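Local coordinates for protein single-stranded-DNA-specific exonuclease RecJ (PDB 2ZXR) that degrades single-stranded DNA exonucleolytically in the 5' to 3' direction with the help of divalent metal ions, at residues W7-L12 with H631-F636; A541-L546 with G644-A649; R610-A615 with A637-H642. All blocks are in the same frame, centred on the assembly; numbering follows the deposited sequence.

Contact 1 ties the N-terminal strand to the C-terminal helices; contacts 2 and 3 hold the C-terminal domain together. Near the N terminus, strand 5-9 runs into contact 1, which closes a loop of more than 600 residues by meeting helix 624-639. Much later, strand 541-543, in the C-terminal domain, packs against helix 643-655 in contact 2. The loop at 610-615 meets the C-terminal end of the helix 624-639 that follows it in contact 3, nested inside the loop closed by contact 2. Contact 1 crosses both others. Glu648 joins contacts 1 and 2 through its OE2, 2.9 Å from Leu12 N, and helix 624-639 serves contacts 1 and 3.

Contact 1 (W7-L12 with H631-F636); sequences WRVLSL and HRRLLF
Arg633 reaches from helix 624-639 to the segment 7-12 and places its guanidinium between Val9 and Leu12, a worked example of a long side chain bridging segments whose nearest CA atoms, Leu12 CA and Arg633 CA, are 10.4 Å apart. The apolar part of the contact is a sandwich. Val9 CG1 lies over one face of the guanidinium, 3.2 Å from Arg633 NH2, and Leu12 CD2 lies over the opposite face, 3.5 Å from the same nitrogen. Val9 offers this methyl because CG1 is anti to the backbone N (chi1 -179°), and it passes alongside the arginine in the opposite direction, as does Leu12. The arginine does not run straight to this place: its chain bends at chi2 and chi3 before the flat group enters between the two aliphatic side chains, which would be expected to restrict its movement along its normal.

The polar part is arranged round the rim. Leu10 O sits near the guanidinium plane, 3.6 Å from Arg633 NH2, and a water in that plane completes an uneven link. It donates a short bond to Leu10 O, 2.5 Å, and accepts a long one from Arg633 NH2, 3.3 Å. The stronger charge partner is elsewhere, for Arg633 NH1 forms a salt bridge with Asp432, while Glu648 makes a long, weak ion pair with NH2. Two acidic groups would be expected to favour the charged form of this buried side chain.

Strand 5-9 is an outermost strand of the mixed sheet and runs parallel to strand 426-433, whose Leu433 touches Arg633. On another side of helix 624-639, Leu634 packs against Phe646, Ala649 and Tyr653 of helix 643-655, so the arginine extends from a helix pair toward the sheet that contains the OB-domain strands.

Contact 2 (A541-L546 with G644-A649); sequences AYPLPL and GLFSEA
Phe646 and Ser647 of helix 643-655 meet Ala541 and Pro543 of strand 541-543, an outermost strand of the parallel five-stranded sheet in the C-terminal domain; the contact is an example of helix-on-sheet packing. Strand and helix axes come within 7.3 Å at an angle of 123°. Phe646, the first of the two helix residues, has a chi1 of -177° that swings its ring out beside its own carbonyl carbon and toward the strand. Pro543 CG lies over one face, 4.0 Å from the centroid of the Phe646 ring, in a CH-pi contact displaced toward the rim. Ala541 approaches the same ring at its edge, its CB in the ring plane and 3.8 Å from Phe646 CD2. Val603 of the adjacent strand 601-603 and Ala637 of helix 624-639 also touch the phenylalanine, placing it between the sheet and the preceding helix.

Ser647, next in sequence, holds the start of the strand by hydrogen bonds. Its hydroxyl also hydrogen-bonds Pro643 O, one turn back in the chain, and Phe540 N. Across the contact, Ala541 N donates to Ser647 OG at 3.0 Å, with a nearly straight N-H...O angle of 167°.

Contact 3 (R610-A615 with A637-H642); sequences RARLSA and AYERRH
The guanidinium of Arg612 has the carboxylate oxygen Glu639 OE1 at its edge, near its plane, and Tyr638 CE1 in an oblique position. Arg612 NH1 comes to the edge of the Tyr638 ring, 3.7 Å from Tyr638 CE1, with the two planes 65° apart. Over one face of that ring lies Arg641 NH2, 3.3 Å above the plane and offset toward the rim. The guanidinium and the carboxylate of Glu639 are nearly parallel, 13° apart, and Arg612 NH2 makes a salt bridge to Glu639 OE1 at 3.0 Å.

Arg612 spans the gap because its side chain leaves the backbone on the carbonyl side (chi1 -175°) and stays extended from CG to NE. It springs from a type I beta turn, Arg610 to Leu613, in the loop between strand 601-603 and helix 624-639. Across from this turn, just past the helix turn that carries Tyr638 and Glu639, the helix ends in a Schellman motif: Arg641 takes a positive phi, and Arg641 N and His642 N bond back to Tyr638 O and Ala637 O.

Tyr638 OH is hydrogen-bonded to Leu605 N, while Arg612 NH1 donates to Gly606 O.

Contact 1 (W7-L12 with H631-F636)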
ATOM      1  N   TRP A   7       2.115  14.886  -5.129  1.00 35.50           N
ATOM      2  CA  TRP A   7       2.988  14.368  -4.075  1.00 33.38           C
ATOM      3  C   TRP A   7       2.629  15.105  -2.781  1.00 33.37           C
ATOM      4  O   TRP A   7       2.466  16.325  -2.774  1.00 33.12           O
ATOM      5  CB  TRP A   7       4.451  14.626  -4.389  1.00 31.15           C
ATOM      6  CG  TRP A   7       5.003  13.795  -5.501  1.00 29.41           C
ATOM      7  CD1 TRP A   7       4.310  13.235  -6.533  1.00 29.14           C
ATOM      8  CD2 TRP A   7       6.377  13.530  -5.748  1.00 27.81           C
ATOM      9  NE1 TRP A   7       5.178  12.643  -7.419  1.00 28.05           N
ATOM     10  CE2 TRP A   7       6.452  12.808  -6.961  1.00 26.87           C
ATOM     11  CE3 TRP A   7       7.561  13.835  -5.064  1.00 27.20           C
ATOM     12  CZ2 TRP A   7       7.659  12.388  -7.506  1.00 26.73           C
ATOM     13  CZ3 TRP A   7       8.772  13.414  -5.609  1.00 27.13           C
ATOM     14  CH2 TRP A   7       8.808  12.698  -6.818  1.00 27.64           C
ATOM     15  N   ARG A   8       2.496  14.356  -1.697  1.00 32.84           N
ATOM     16  CA  ARG A   8       2.175  14.914  -0.398  1.00 33.30           C
ATOM     17  C   ARG A   8       3.127  14.377   0.675  1.00 33.38           C
ATOM     18  O   ARG A   8       3.497  13.189   0.667  1.00 33.43           O
ATOM     19  CB  ARG A   8       0.742  14.568  -0.003  1.00 34.68           C
ATOM     20  CG  ARG A   8       0.456  14.849   1.471  1.00 37.75           C
ATOM     21  CD  ARG A   8      -0.989  14.570   1.841  1.00 40.65           C
ATOM     22  NE  ARG A   8      -1.922  15.348   1.023  1.00 43.34           N
ATOM     23  CZ  ARG A   8      -2.163  16.651   1.178  1.00 44.76           C
ATOM     24  NH1 ARG A   8      -1.541  17.336   2.131  1.00 45.12           N
ATOM     25  NH2 ARG A   8      -3.027  17.272   0.375  1.00 44.60           N
ATOM     26  N   VAL A   9       3.511  15.248   1.602  1.00 31.76           N
ATOM     27  CA  VAL A   9       4.393  14.850   2.687  1.00 31.64           C
ATOM     28  C   VAL A   9       3.561  14.597   3.928  1.00 31.78           C
ATOM     29  O   VAL A   9       2.807  15.472   4.371  1.00 33.46           O
ATOM     30  CB  VAL A   9       5.432  15.944   3.000  1.00 30.58           C
ATOM     31  CG1 VAL A   9       6.340  15.484   4.119  1.00 31.38           C
ATOM     32  CG2 VAL A   9       6.252  16.254   1.763  1.00 29.61           C
ATOM     33  N   LEU A  10       3.675  13.406   4.494  1.00 30.87           N
ATOM     34  CA  LEU A  10       2.917  13.086   5.692  1.00 30.82           C
ATOM     35  C   LEU A  10       3.235  14.080   6.826  1.00 31.07           C
ATOM     36  O   LEU A  10       4.375  14.518   6.996  1.00 30.76           O
ATOM     37  CB  LEU A  10       3.208  11.645   6.146  1.00 31.09           C
ATOM     38  CG  LEU A  10       2.997  10.525   5.104  1.00 33.36           C
ATOM     39  CD1 LEU A  10       2.898   9.164   5.835  1.00 32.62           C
ATOM     40  CD2 LEU A  10       1.721  10.776   4.292  1.00 31.85           C
ATOM     41  N   SER A  11       2.217  14.412   7.609  1.00 30.93           N
ATOM     42  CA  SER A  11       2.345  15.369   8.696  1.00 31.46           C
ATOM     43  C   SER A  11       3.293  14.927   9.800  1.00 31.43           C
ATOM     44  O   SER A  11       3.493  13.726  10.011  1.00 31.68           O
ATOM     45  CB  SER A  11       0.972  15.588   9.317  1.00 31.93           C
ATOM     46  OG  SER A  11       0.596  14.407  10.022  1.00 33.80           O
ATOM     47  N   LEU A  12       3.883  15.885  10.513  1.00 30.63           N
ATOM     48  CA  LEU A  12       4.749  15.511  11.631  1.00 29.90           C
ATOM     49  C   LEU A  12       3.812  15.286  12.812  1.00 30.73           C
ATOM     50  O   LEU A  12       2.849  16.054  13.033  1.00 29.96           O
ATOM     51  CB  LEU A  12       5.769  16.605  11.983  1.00 28.53           C
ATOM     52  CG  LEU A  12       6.762  17.000  10.885  1.00 28.24           C
ATOM     53  CD1 LEU A  12       7.771  18.014  11.437  1.00 27.52           C
ATOM     54  CD2 LEU A  12       7.462  15.774  10.352  1.00 24.63           C
ATOM     55  N   HIS A 631      15.995  19.428  11.532  1.00 26.72           N
ATOM     56  CA  HIS A 631      16.944  20.317  10.847  1.00 27.60           C
ATOM     57  C   HIS A 631      16.918  20.141   9.339  1.00 27.91           C
ATOM     58  O   HIS A 631      16.820  21.118   8.593  1.00 27.92           O
ATOM     59  CB  HIS A 631      18.368  20.092  11.375  1.00 27.68           C
ATOM     60  CG  HIS A 631      18.568  20.620  12.767  1.00 28.98           C
ATOM     61  ND1 HIS A 631      19.756  20.496  13.454  1.00 29.76           N
ATOM     62  CD2 HIS A 631      17.732  21.304  13.586  1.00 28.77           C
ATOM     63  CE1 HIS A 631      19.645  21.085  14.635  1.00 28.66           C
ATOM     64  NE2 HIS A 631      18.427  21.582  14.740  1.00 28.42           N
ATOM     65  N   ARG A 632      17.003  18.897   8.880  1.00 27.42           N
ATOM     66  CA  ARG A 632      16.976  18.615   7.449  1.00 28.13           C
ATOM     67  C   ARG A 632      15.641  19.105   6.853  1.00 26.92           C
ATOM     68  O   ARG A 632      15.594  19.617   5.723  1.00 25.98           O
ATOM     69  CB  ARG A 632      17.166  17.105   7.236  1.00 30.58           C
ATOM     70  CG  ARG A 632      16.853  16.567   5.854  1.00 33.56           C
ATOM     71  CD  ARG A 632      16.261  15.146   5.998  1.00 35.72           C
ATOM     72  NE  ARG A 632      16.986  14.431   7.028  1.00 36.04           N
ATOM     73  CZ  ARG A 632      16.528  13.400   7.726  1.00 35.49           C
ATOM     74  NH1 ARG A 632      15.318  12.912   7.512  1.00 37.12           N
ATOM     75  NH2 ARG A 632      17.278  12.900   8.692  1.00 35.31           N
ATOM     76  N   ARG A 633      14.552  18.933   7.601  1.00 26.32           N
ATOM     77  CA  ARG A 633      13.242  19.419   7.139  1.00 26.84           C
ATOM     78  C   ARG A 633      13.276  20.939   6.999  1.00 25.85           C
ATOM     79  O   ARG A 633      12.861  21.480   5.978  1.00 26.28           O
ATOM     80  CB  ARG A 633      12.127  19.085   8.127  1.00 27.64           C
ATOM     81  CG  ARG A 633      11.276  17.904   7.749  1.00 32.19           C
ATOM     82  CD  ARG A 633      10.623  18.081   6.401  1.00 31.46           C
ATOM     83  NE  ARG A 633       9.191  17.876   6.531  1.00 32.69           N
ATOM     84  CZ  ARG A 633       8.621  16.732   6.886  1.00 30.20           C
ATOM     85  NH1 ARG A 633       9.352  15.662   7.150  1.00 28.41           N
ATOM     86  NH2 ARG A 633       7.308  16.675   6.968  1.00 28.96           N
ATOM     87  N   LEU A 634      13.770  21.618   8.033  1.00 25.19           N
ATOM     88  CA  LEU A 634      13.840  23.086   8.016  1.00 24.93           C
ATOM     89  C   LEU A 634      14.601  23.586   6.811  1.00 24.25           C
ATOM     90  O   LEU A 634      14.117  24.438   6.066  1.00 23.32           O
ATOM     91  CB  LEU A 634      14.511  23.627   9.291  1.00 24.52           C
ATOM     92  CG  LEU A 634      13.656  23.847  10.535  1.00 25.07           C
ATOM     93  CD1 LEU A 634      14.538  24.320  11.695  1.00 23.65           C
ATOM     94  CD2 LEU A 634      12.581  24.886  10.238  1.00 23.98           C
ATOM     95  N   LEU A 635      15.808  23.054   6.626  1.00 24.69           N
ATOM     96  CA  LEU A 635      16.641  23.435   5.494  1.00 24.09           C
ATOM     97  C   LEU A 635      15.970  23.134   4.182  1.00 24.83           C
ATOM     98  O   LEU A 635      16.052  23.935   3.255  1.00 24.72           O
ATOM     99  CB  LEU A 635      17.986  22.698   5.517  1.00 25.61           C
ATOM    100  CG  LEU A 635      19.123  23.242   6.378  1.00 26.20           C
ATOM    101  CD1 LEU A 635      19.473  24.680   5.949  1.00 25.28           C
ATOM    102  CD2 LEU A 635      18.698  23.214   7.809  1.00 27.80           C
ATOM    103  N   PHE A 636      15.333  21.961   4.082  1.00 23.98           N
ATOM    104  CA  PHE A 636      14.668  21.582   2.833  1.00 23.54           C
ATOM    105  C   PHE A 636      13.525  22.535   2.523  1.00 23.58           C
ATOM    106  O   PHE A 636      13.445  23.048   1.415  1.00 22.74           O
ATOM    107  CB  PHE A 636      14.115  20.144   2.891  1.00 23.31           C
ATOM    108  CG  PHE A 636      13.270  19.772   1.695  1.00 23.88           C
ATOM    109  CD1 PHE A 636      13.862  19.460   0.466  1.00 24.91           C
ATOM    110  CD2 PHE A 636      11.873  19.807   1.776  1.00 24.96           C
ATOM    111  CE1 PHE A 636      13.077  19.197  -0.667  1.00 24.42           C
ATOM    112  CE2 PHE A 636      11.076  19.545   0.654  1.00 24.47           C
ATOM    113  CZ  PHE A 636      11.679  19.239  -0.574  1.00 24.15           C
TER
HETATM  114  O   HOH W   1       6.630  13.528   7.544  1.00 30.00           O

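Contact 2 (A541-L546 with G644-A649)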
ATOM      1  N   ALA A 541       5.224  31.239   8.801  1.00 25.05           N
ATOM      2  CA  ALA A 541       6.605  31.621   8.521  1.00 23.44           C
ATOM      3  C   ALA A 541       6.896  31.369   7.027  1.00 23.34           C
ATOM      4  O   ALA A 541       6.737  30.245   6.518  1.00 22.45           O
ATOM      5  CB  ALA A 541       7.547  30.832   9.410  1.00 22.53           C
ATOM      6  N   TYR A 542       7.320  32.430   6.343  1.00 22.82           N
ATOM      7  CA  TYR A 542       7.586  32.411   4.916  1.00 23.20           C
ATOM      8  C   TYR A 542       9.037  32.590   4.551  1.00 23.58           C
ATOM      9  O   TYR A 542       9.580  33.689   4.687  1.00 23.71           O
ATOM     10  CB  TYR A 542       6.763  33.497   4.233  1.00 23.60           C
ATOM     11  CG  TYR A 542       5.278  33.258   4.382  1.00 25.46           C
ATOM     12  CD1 TYR A 542       4.646  33.410   5.616  1.00 25.05           C
ATOM     13  CD2 TYR A 542       4.511  32.831   3.290  1.00 25.36           C
ATOM     14  CE1 TYR A 542       3.288  33.147   5.759  1.00 26.21           C
ATOM     15  CE2 TYR A 542       3.154  32.560   3.427  1.00 25.85           C
ATOM     16  CZ  TYR A 542       2.556  32.721   4.655  1.00 26.17           C
ATOM     17  OH  TYR A 542       1.218  32.442   4.772  1.00 28.33           O
ATOM     18  N   PRO A 543       9.683  31.513   4.072  1.00 22.48           N
ATOM     19  CA  PRO A 543      11.097  31.552   3.684  1.00 22.88           C
ATOM     20  C   PRO A 543      11.371  32.623   2.651  1.00 23.26           C
ATOM     21  O   PRO A 543      10.628  32.757   1.670  1.00 21.46           O
ATOM     22  CB  PRO A 543      11.356  30.149   3.105  1.00 21.85           C
ATOM     23  CG  PRO A 543      10.423  29.290   3.887  1.00 23.19           C
ATOM     24  CD  PRO A 543       9.149  30.142   3.973  1.00 23.43           C
ATOM     25  N   LEU A 544      12.458  33.351   2.876  1.00 24.31           N
ATOM     26  CA  LEU A 544      12.917  34.401   1.978  1.00 26.00           C
ATOM     27  C   LEU A 544      14.433  34.210   1.891  1.00 26.37           C
ATOM     28  O   LEU A 544      15.085  33.985   2.908  1.00 26.01           O
ATOM     29  CB  LEU A 544      12.610  35.774   2.568  1.00 27.08           C
ATOM     30  CG  LEU A 544      12.998  37.026   1.787  1.00 28.58           C
ATOM     31  CD1 LEU A 544      12.093  37.195   0.577  1.00 29.95           C
ATOM     32  CD2 LEU A 544      12.853  38.246   2.698  1.00 29.64           C
ATOM     33  N   PRO A 545      15.000  34.271   0.674  1.00 26.41           N
ATOM     34  CA  PRO A 545      16.441  34.114   0.455  1.00 27.60           C
ATOM     35  C   PRO A 545      17.219  35.153   1.278  1.00 27.84           C
ATOM     36  O   PRO A 545      16.775  36.293   1.411  1.00 27.04           O
ATOM     37  CB  PRO A 545      16.589  34.344  -1.046  1.00 27.13           C
ATOM     38  CG  PRO A 545      15.270  33.840  -1.589  1.00 27.73           C
ATOM     39  CD  PRO A 545      14.282  34.421  -0.603  1.00 26.85           C
ATOM     40  N   LEU A 546      18.371  34.758   1.817  1.00 29.30           N
ATOM     41  CA  LEU A 546      19.173  35.671   2.633  1.00 31.67           C
ATOM     42  C   LEU A 546      19.510  36.993   1.932  1.00 32.91           C
ATOM     43  O   LEU A 546      19.466  38.064   2.552  1.00 33.44           O
ATOM     44  CB  LEU A 546      20.475  35.016   3.084  1.00 31.40           C
ATOM     45  CG  LEU A 546      21.318  35.960   3.960  1.00 32.22           C
ATOM     46  CD1 LEU A 546      20.552  36.277   5.235  1.00 32.16           C
ATOM     47  CD2 LEU A 546      22.666  35.322   4.320  1.00 32.94           C
ATOM     48  N   GLY A 644       4.203  26.104   4.306  1.00 25.25           N
ATOM     49  CA  GLY A 644       3.559  25.134   5.179  1.00 23.11           C
ATOM     50  C   GLY A 644       4.510  24.184   5.893  1.00 21.93           C
ATOM     51  O   GLY A 644       4.413  24.019   7.110  1.00 20.66           O
ATOM     52  N   LEU A 645       5.423  23.569   5.131  1.00 21.22           N
ATOM     53  CA  LEU A 645       6.418  22.615   5.655  1.00 20.55           C
ATOM     54  C   LEU A 645       7.438  23.291   6.556  1.00 20.16           C
ATOM     55  O   LEU A 645       7.875  22.747   7.561  1.00 19.69           O
ATOM     56  CB  LEU A 645       7.141  21.934   4.484  1.00 20.04           C
ATOM     57  CG  LEU A 645       6.247  20.926   3.739  1.00 20.44           C
ATOM     58  CD1 LEU A 645       6.806  20.534   2.370  1.00 20.13           C
ATOM     59  CD2 LEU A 645       6.070  19.708   4.649  1.00 20.93           C
ATOM     60  N   PHE A 646       7.820  24.497   6.179  1.00 20.96           N
ATOM     61  CA  PHE A 646       8.794  25.251   6.959  1.00 20.51           C
ATOM     62  C   PHE A 646       8.145  25.627   8.282  1.00 20.46           C
ATOM     63  O   PHE A 646       8.754  25.482   9.345  1.00 19.28           O
ATOM     64  CB  PHE A 646       9.183  26.514   6.217  1.00 19.52           C
ATOM     65  CG  PHE A 646      10.215  27.306   6.918  1.00 21.23           C
ATOM     66  CD1 PHE A 646      11.535  26.877   6.938  1.00 20.93           C
ATOM     67  CD2 PHE A 646       9.871  28.472   7.590  1.00 21.11           C
ATOM     68  CE1 PHE A 646      12.485  27.594   7.613  1.00 21.34           C
ATOM     69  CE2 PHE A 646      10.830  29.191   8.265  1.00 22.13           C
ATOM     70  CZ  PHE A 646      12.132  28.753   8.276  1.00 21.36           C
ATOM     71  N   SER A 647       6.900  26.112   8.200  1.00 20.12           N
ATOM     72  CA  SER A 647       6.157  26.497   9.396  1.00 21.05           C
ATOM     73  C   SER A 647       5.975  25.278  10.294  1.00 21.40           C
ATOM     74  O   SER A 647       6.141  25.359  11.500  1.00 22.09           O
ATOM     75  CB  SER A 647       4.763  27.045   9.033  1.00 21.11           C
ATOM     76  OG  SER A 647       4.829  28.312   8.395  1.00 22.34           O
ATOM     77  N   GLU A 648       5.629  24.145   9.695  1.00 21.16           N
ATOM     78  CA  GLU A 648       5.405  22.948  10.487  1.00 21.70           C
ATOM     79  C   GLU A 648       6.693  22.529  11.162  1.00 22.14           C
ATOM     80  O   GLU A 648       6.719  22.193  12.362  1.00 21.71           O
ATOM     81  CB  GLU A 648       4.892  21.807   9.598  1.00 21.70           C
ATOM     82  CG  GLU A 648       4.753  20.506  10.346  1.00 22.91           C
ATOM     83  CD  GLU A 648       4.284  19.375   9.456  1.00 24.85           C
ATOM     84  OE1 GLU A 648       4.827  19.216   8.335  1.00 24.41           O
ATOM     85  OE2 GLU A 648       3.377  18.646   9.897  1.00 25.43           O
ATOM     86  N   ALA A 649       7.760  22.545  10.371  1.00 22.03           N
ATOM     87  CA  ALA A 649       9.076  22.157  10.837  1.00 22.14           C
ATOM     88  C   ALA A 649       9.563  23.074  11.952  1.00 22.71           C
ATOM     89  O   ALA A 649      10.281  22.642  12.867  1.00 21.65           O
ATOM     90  CB  ALA A 649      10.057  22.188   9.675  1.00 22.04           C
TER

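Contact 3 (R610-A615 with A637-H642)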
ATOM      1  N   ARG A 610      25.161  32.056  10.584  1.00 52.07           N
ATOM      2  CA  ARG A 610      25.321  31.046  11.603  1.00 51.87           C
ATOM      3  C   ARG A 610      24.006  30.288  11.756  1.00 50.41           C
ATOM      4  O   ARG A 610      24.001  29.122  12.109  1.00 49.30           O
ATOM      5  CB  ARG A 610      25.716  31.692  12.924  1.00 53.67           C
ATOM      6  CG  ARG A 610      27.083  31.237  13.431  1.00 57.38           C
ATOM      7  CD  ARG A 610      27.149  29.712  13.710  1.00 59.73           C
ATOM      8  NE  ARG A 610      28.495  29.296  14.122  1.00 61.91           N
ATOM      9  CZ  ARG A 610      29.547  29.202  13.306  1.00 62.89           C
ATOM     10  NH1 ARG A 610      29.427  29.480  12.012  1.00 62.93           N
ATOM     11  NH2 ARG A 610      30.734  28.852  13.791  1.00 63.79           N
ATOM     12  N   ALA A 611      22.894  30.965  11.487  1.00 49.14           N
ATOM     13  CA  ALA A 611      21.580  30.342  11.578  1.00 48.34           C
ATOM     14  C   ALA A 611      21.592  29.093  10.699  1.00 47.54           C
ATOM     15  O   ALA A 611      21.196  28.012  11.127  1.00 47.22           O
ATOM     16  CB  ALA A 611      20.495  31.309  11.097  1.00 47.02           C
ATOM     17  N   ARG A 612      22.058  29.255   9.473  1.00 46.81           N
ATOM     18  CA  ARG A 612      22.125  28.157   8.541  1.00 47.39           C
ATOM     19  C   ARG A 612      22.954  27.004   9.091  1.00 48.68           C
ATOM     20  O   ARG A 612      22.781  25.855   8.693  1.00 47.52           O
ATOM     21  CB  ARG A 612      22.724  28.628   7.233  1.00 46.32           C
ATOM     22  CG  ARG A 612      22.709  27.562   6.190  1.00 45.56           C
ATOM     23  CD  ARG A 612      22.883  28.146   4.814  1.00 45.34           C
ATOM     24  NE  ARG A 612      22.432  27.182   3.827  1.00 46.73           N
ATOM     25  CZ  ARG A 612      21.362  27.334   3.057  1.00 46.81           C
ATOM     26  NH1 ARG A 612      20.626  28.429   3.146  1.00 46.16           N
ATOM     27  NH2 ARG A 612      21.012  26.368   2.218  1.00 47.27           N
ATOM     28  N   LEU A 613      23.864  27.318  10.004  1.00 50.56           N
ATOM     29  CA  LEU A 613      24.695  26.286  10.589  1.00 52.08           C
ATOM     30  C   LEU A 613      23.925  25.391  11.538  1.00 52.86           C
ATOM     31  O   LEU A 613      24.328  25.166  12.673  1.00 52.96           O
ATOM     32  CB  LEU A 613      25.896  26.913  11.265  1.00 53.11           C
ATOM     33  CG  LEU A 613      26.933  27.257  10.197  1.00 54.12           C
ATOM     34  CD1 LEU A 613      27.440  25.960   9.570  1.00 56.12           C
ATOM     35  CD2 LEU A 613      26.324  28.137   9.112  1.00 55.81           C
ATOM     36  N   SER A 614      22.781  24.915  11.035  1.00 53.53           N
ATOM     37  CA  SER A 614      21.886  23.972  11.709  1.00 52.47           C
ATOM     38  C   SER A 614      22.034  22.816  10.721  1.00 52.63           C
ATOM     39  O   SER A 614      21.258  21.857  10.679  1.00 52.29           O
ATOM     40  CB  SER A 614      20.440  24.476  11.709  1.00 52.74           C
ATOM     41  OG  SER A 614      19.811  24.258  10.457  1.00 51.57           O
ATOM     42  N   ALA A 615      23.063  22.967   9.902  1.00 52.45           N
ATOM     43  CA  ALA A 615      23.443  22.005   8.901  1.00 53.02           C
ATOM     44  C   ALA A 615      24.658  21.196   9.385  1.00 53.61           C
ATOM     45  O   ALA A 615      25.214  20.402   8.632  1.00 53.64           O
ATOM     46  CB  ALA A 615      23.781  22.738   7.605  1.00 52.49           C
ATOM     47  N   ALA A 637      12.635  22.758   3.498  1.00 23.50           N
ATOM     48  CA  ALA A 637      11.504  23.659   3.287  1.00 24.20           C
ATOM     49  C   ALA A 637      11.974  25.091   3.048  1.00 24.43           C
ATOM     50  O   ALA A 637      11.325  25.840   2.315  1.00 24.86           O
ATOM     51  CB  ALA A 637      10.530  23.622   4.480  1.00 25.14           C
ATOM     52  N   TYR A 638      13.083  25.472   3.672  1.00 24.68           N
ATOM     53  CA  TYR A 638      13.616  26.823   3.468  1.00 26.31           C
ATOM     54  C   TYR A 638      14.047  26.980   2.012  1.00 27.12           C
ATOM     55  O   TYR A 638      13.571  27.882   1.317  1.00 25.83           O
ATOM     56  CB  TYR A 638      14.804  27.091   4.402  1.00 25.82           C
ATOM     57  CG  TYR A 638      15.412  28.462   4.215  1.00 26.77           C
ATOM     58  CD1 TYR A 638      16.664  28.615   3.621  1.00 25.49           C
ATOM     59  CD2 TYR A 638      14.733  29.612   4.637  1.00 25.85           C
ATOM     60  CE1 TYR A 638      17.239  29.877   3.455  1.00 26.28           C
ATOM     61  CE2 TYR A 638      15.288  30.874   4.476  1.00 26.75           C
ATOM     62  CZ  TYR A 638      16.551  31.006   3.883  1.00 27.17           C
ATOM     63  OH  TYR A 638      17.125  32.263   3.731  1.00 28.56           O
ATOM     64  N   GLU A 639      14.931  26.093   1.548  1.00 28.44           N
ATOM     65  CA  GLU A 639      15.418  26.128   0.167  1.00 30.83           C
ATOM     66  C   GLU A 639      14.282  26.050  -0.868  1.00 31.44           C
ATOM     67  O   GLU A 639      14.331  26.691  -1.917  1.00 30.21           O
ATOM     68  CB  GLU A 639      16.427  24.984  -0.081  1.00 33.81           C
ATOM     69  CG  GLU A 639      17.639  25.007   0.882  1.00 39.34           C
ATOM     70  CD  GLU A 639      18.660  23.863   0.666  1.00 42.50           C
ATOM     71  OE1 GLU A 639      19.611  23.761   1.490  1.00 43.17           O
ATOM     72  OE2 GLU A 639      18.518  23.078  -0.315  1.00 44.35           O
ATOM     73  N   ARG A 640      13.242  25.283  -0.568  1.00 32.21           N
ATOM     74  CA  ARG A 640      12.122  25.153  -1.497  1.00 33.33           C
ATOM     75  C   ARG A 640      11.077  26.261  -1.312  1.00 32.85           C
ATOM     76  O   ARG A 640      10.060  26.272  -2.000  1.00 32.75           O
ATOM     77  CB  ARG A 640      11.440  23.787  -1.296  1.00 36.31           C
ATOM     78  CG  ARG A 640      10.608  23.295  -2.462  1.00 39.32           C
ATOM     79  CD  ARG A 640      11.331  22.197  -3.249  1.00 43.00           C
ATOM     80  NE  ARG A 640      12.682  22.579  -3.677  1.00 46.43           N
ATOM     81  CZ  ARG A 640      13.765  22.588  -2.889  1.00 47.94           C
ATOM     82  NH1 ARG A 640      13.677  22.229  -1.611  1.00 47.92           N
ATOM     83  NH2 ARG A 640      14.945  22.971  -3.379  1.00 48.43           N
ATOM     84  N   ARG A 641      11.311  27.179  -0.379  1.00 32.98           N
ATOM     85  CA  ARG A 641      10.344  28.250  -0.122  1.00 33.04           C
ATOM     86  C   ARG A 641       8.964  27.651   0.124  1.00 31.63           C
ATOM     87  O   ARG A 641       7.977  28.099  -0.437  1.00 31.62           O
ATOM     88  CB  ARG A 641      10.259  29.215  -1.317  1.00 34.70           C
ATOM     89  CG  ARG A 641      11.185  30.417  -1.247  1.00 37.99           C
ATOM     90  CD  ARG A 641      12.599  30.044  -1.571  1.00 42.06           C
ATOM     91  NE  ARG A 641      13.496  30.247  -0.436  1.00 45.99           N
ATOM     92  CZ  ARG A 641      14.818  30.107  -0.507  1.00 47.31           C
ATOM     93  NH1 ARG A 641      15.385  29.765  -1.664  1.00 47.44           N
ATOM     94  NH2 ARG A 641      15.568  30.301   0.570  1.00 46.81           N
ATOM     95  N   HIS A 642       8.887  26.618   0.949  1.00 30.89           N
ATOM     96  CA  HIS A 642       7.599  26.004   1.215  1.00 28.78           C
ATOM     97  C   HIS A 642       7.090  26.451   2.583  1.00 27.81           C
ATOM     98  O   HIS A 642       7.461  25.884   3.611  1.00 26.65           O
ATOM     99  CB  HIS A 642       7.719  24.473   1.134  1.00 28.44           C
ATOM    100  CG  HIS A 642       6.400  23.780   1.050  1.00 27.78           C
ATOM    101  ND1 HIS A 642       5.510  23.758   2.098  1.00 27.78           N
ATOM    102  CD2 HIS A 642       5.788  23.148   0.018  1.00 28.96           C
ATOM    103  CE1 HIS A 642       4.402  23.144   1.721  1.00 28.30           C
ATOM    104  NE2 HIS A 642       4.543  22.767   0.463  1.00 29.19           N
TER